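Local coordinates for protein luciferase-like monooxygenase (Streptomyces bottropensis, PDB 7BIP) that probably acts as a monooxygenase of the luciferase-like family, taking part in the biosynthesis of the polyketide rishirilide, at residues 128-132 / 148-152. Sequence-based numbering, arbitrary orientation.
With EDO (1,2-ethanediol), chain J.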
loop_
_atom_site.group_PDB
_atom_site.type_symbol
_atom_site.label_atom_id
_atom_site.label_comp_id
_atom_site.label_asym_id
_atom_site.label_seq_id
_atom_site.Cartn_x
_atom_site.Cartn_y
_atom_site.Cartn_z
ATOM N N ALA A 128 -12.455 17.739 -13.533
ATOM C CA ALA A 128 -13.643 16.935 -13.258
ATOM C C ALA A 128 -13.264 15.572 -12.692
ATOM O O ALA A 128 -13.925 15.071 -11.778
ATOM C CB ALA A 128 -14.495 16.777 -14.520
ATOM N N ARG A 129 -12.197 14.959 -13.213
ATOM C CA ARG A 129 -11.747 13.686 -12.660
ATOM C C ARG A 129 -11.359 13.825 -11.193
ATOM O O ARG A 129 -11.595 12.913 -10.390
ATOM C CB ARG A 129 -10.551 13.157 -13.448
ATOM C CG ARG A 129 -10.861 12.784 -14.866
ATOM C CD ARG A 129 -9.643 12.112 -15.503
ATOM N NE ARG A 129 -9.917 11.613 -16.845
ATOM C CZ ARG A 129 -10.286 10.371 -17.128
ATOM N NH1 ARG A 129 -10.443 9.466 -16.163
ATOM N NH2 ARG A 129 -10.502 10.039 -18.395
ATOM N N PHE A 130 -10.722 14.944 -10.842
ATOM C CA PHE A 130 -10.307 15.168 -9.466
ATOM C C PHE A 130 -11.512 15.328 -8.546
ATOM O O PHE A 130 -11.618 14.643 -7.519
ATOM C CB PHE A 130 -9.407 16.403 -9.391
ATOM C CG PHE A 130 -9.035 16.791 -7.992
ATOM C CD1 PHE A 130 -7.987 16.163 -7.351
ATOM C CD2 PHE A 130 -9.749 17.767 -7.309
ATOM C CE1 PHE A 130 -7.640 16.508 -6.057
ATOM C CE2 PHE A 130 -9.410 18.108 -6.017
ATOM C CZ PHE A 130 -8.352 17.485 -5.392
ATOM N N ASP A 131 -12.422 16.237 -8.894
ATOM C CA ASP A 131 -13.579 16.487 -8.034
ATOM C C ASP A 131 -14.438 15.240 -7.891
ATOM O O ASP A 131 -14.911 14.928 -6.792
ATOM C CB ASP A 131 -14.414 17.641 -8.585
ATOM C CG ASP A 131 -13.743 19.002 -8.395
ATOM O OD1 ASP A 131 -12.902 19.161 -7.477
ATOM O OD2 ASP A 131 -14.067 19.914 -9.174
ATOM N N GLU A 132 -14.659 14.510 -8.996
ATOM C CA GLU A 132 -15.465 13.296 -8.906
ATOM C C GLU A 132 -14.734 12.190 -8.161
ATOM O O GLU A 132 -15.375 11.385 -7.478
ATOM C CB GLU A 132 -15.890 12.824 -10.298
ATOM C CG GLU A 132 -16.872 13.786 -10.942
ATOM C CD GLU A 132 -17.645 13.170 -12.089
ATOM O OE1 GLU A 132 -17.637 11.928 -12.214
ATOM O OE2 GLU A 132 -18.266 13.936 -12.856
ATOM N N TRP A 148 -23.008 5.213 -7.738
ATOM C CA TRP A 148 -22.181 6.296 -8.258
ATOM C C TRP A 148 -22.280 6.267 -9.777
ATOM O O TRP A 148 -21.812 5.320 -10.420
ATOM C CB TRP A 148 -20.733 6.163 -7.777
ATOM C CG TRP A 148 -19.869 7.258 -8.327
ATOM C CD1 TRP A 148 -18.969 7.153 -9.353
ATOM C CD2 TRP A 148 -19.859 8.631 -7.925
ATOM N NE1 TRP A 148 -18.391 8.375 -9.602
ATOM C CE2 TRP A 148 -18.913 9.299 -8.737
ATOM C CE3 TRP A 148 -20.553 9.364 -6.955
ATOM C CZ2 TRP A 148 -18.642 10.665 -8.606
ATOM C CZ3 TRP A 148 -20.275 10.717 -6.818
ATOM C CH2 TRP A 148 -19.330 11.355 -7.645
ATOM N N GLU A 149 -22.910 7.291 -10.345
ATOM C CA GLU A 149 -23.159 7.361 -11.777
ATOM C C GLU A 149 -22.224 8.386 -12.391
ATOM O O GLU A 149 -22.661 9.366 -13.001
ATOM C CB GLU A 149 -24.625 7.710 -12.034
ATOM C CG GLU A 149 -25.554 6.643 -11.507
ATOM C CD GLU A 149 -25.501 5.385 -12.350
ATOM O OE1 GLU A 149 -24.962 5.439 -13.479
ATOM O OE2 GLU A 149 -26.005 4.341 -11.897
ATOM N N GLY A 150 -20.929 8.161 -12.224
ATOM C CA GLY A 150 -19.967 9.204 -12.497
ATOM C C GLY A 150 -19.643 9.365 -13.967
ATOM O O GLY A 150 -19.899 8.496 -14.806
ATOM N N THR A 151 -19.044 10.522 -14.254
ATOM C CA THR A 151 -18.552 10.815 -15.594
ATOM C C THR A 151 -17.493 9.801 -16.006
ATOM O O THR A 151 -17.421 9.410 -17.178
ATOM C CB THR A 151 -17.994 12.247 -15.631
ATOM O OG1 THR A 151 -19.030 13.182 -15.276
ATOM C CG2 THR A 151 -17.479 12.610 -17.041
ATOM N N PHE A 152 -16.703 9.325 -15.050
ATOM C CA PHE A 152 -15.567 8.470 -15.345
ATOM C C PHE A 152 -15.725 7.052 -14.836
ATOM O O PHE A 152 -15.192 6.135 -15.456
ATOM C CB PHE A 152 -14.291 9.110 -14.788
ATOM C CG PHE A 152 -14.136 10.520 -15.237
ATOM C CD1 PHE A 152 -13.774 10.796 -16.555
ATOM C CD2 PHE A 152 -14.468 11.577 -14.400
ATOM C CE1 PHE A 152 -13.684 12.104 -17.015
ATOM C CE2 PHE A 152 -14.395 12.894 -14.856
ATOM C CZ PHE A 152 -14.002 13.158 -16.161
HETATM C C1 EDO J . -28.642 2.025 -11.515
HETATM O O1 EDO J . -28.231 0.812 -12.161
HETATM C C2 EDO J . -28.774 3.132 -12.553
HETATM O O2 EDO J . -29.058 4.377 -11.899
HETATM O O HOH W 1 -16.689 9.436 -11.919
#
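Glu132 grips Thr151 with both carboxylate oxygens: the backbone N of Thr151 reaches the syn lone pair of OE1 at 2.8 Å, the N-H bent to 143°, while Thr151 OG1 donates to OE2 at 2.6 Å, again on the syn side but 17° out of the carboxylate plane. Beside this pair of bonds, the Phe152 ring packs on Ala128 and Arg129 near the start of helix 126-142. Arg129 CG sits 3.5 Å from the centroid of the Phe152 ring in a CH-pi contact, and the chain, extended from CG to NE, carries the guanidinium on, one face over Phe152 CD1, the two planes 29° apart. Ala128 CB meets the rim of the same ring, 3.9 Å from CE2. Segment 148-152 runs from the end of strand 146-149 into the connection to its antiparallel partner, strand 154-158, a beta-hairpin packed on helix 126-142 about 23 Å (contact centre to chain centre) out in this TIM-barrel-type chain. With an alanine at Glu132, Thr151 N and OG1 would probably lose their carboxylate acceptor. One water joins the segments, donating to Glu132 OE1 and accepting from Phe152 N and Trp148 NE1. The Trp148 edge meets Glu132 CB in plane, CZ2 at 3.9 Å; Glu135, Ala136, Arg139 and Phe155 also touch Trp148.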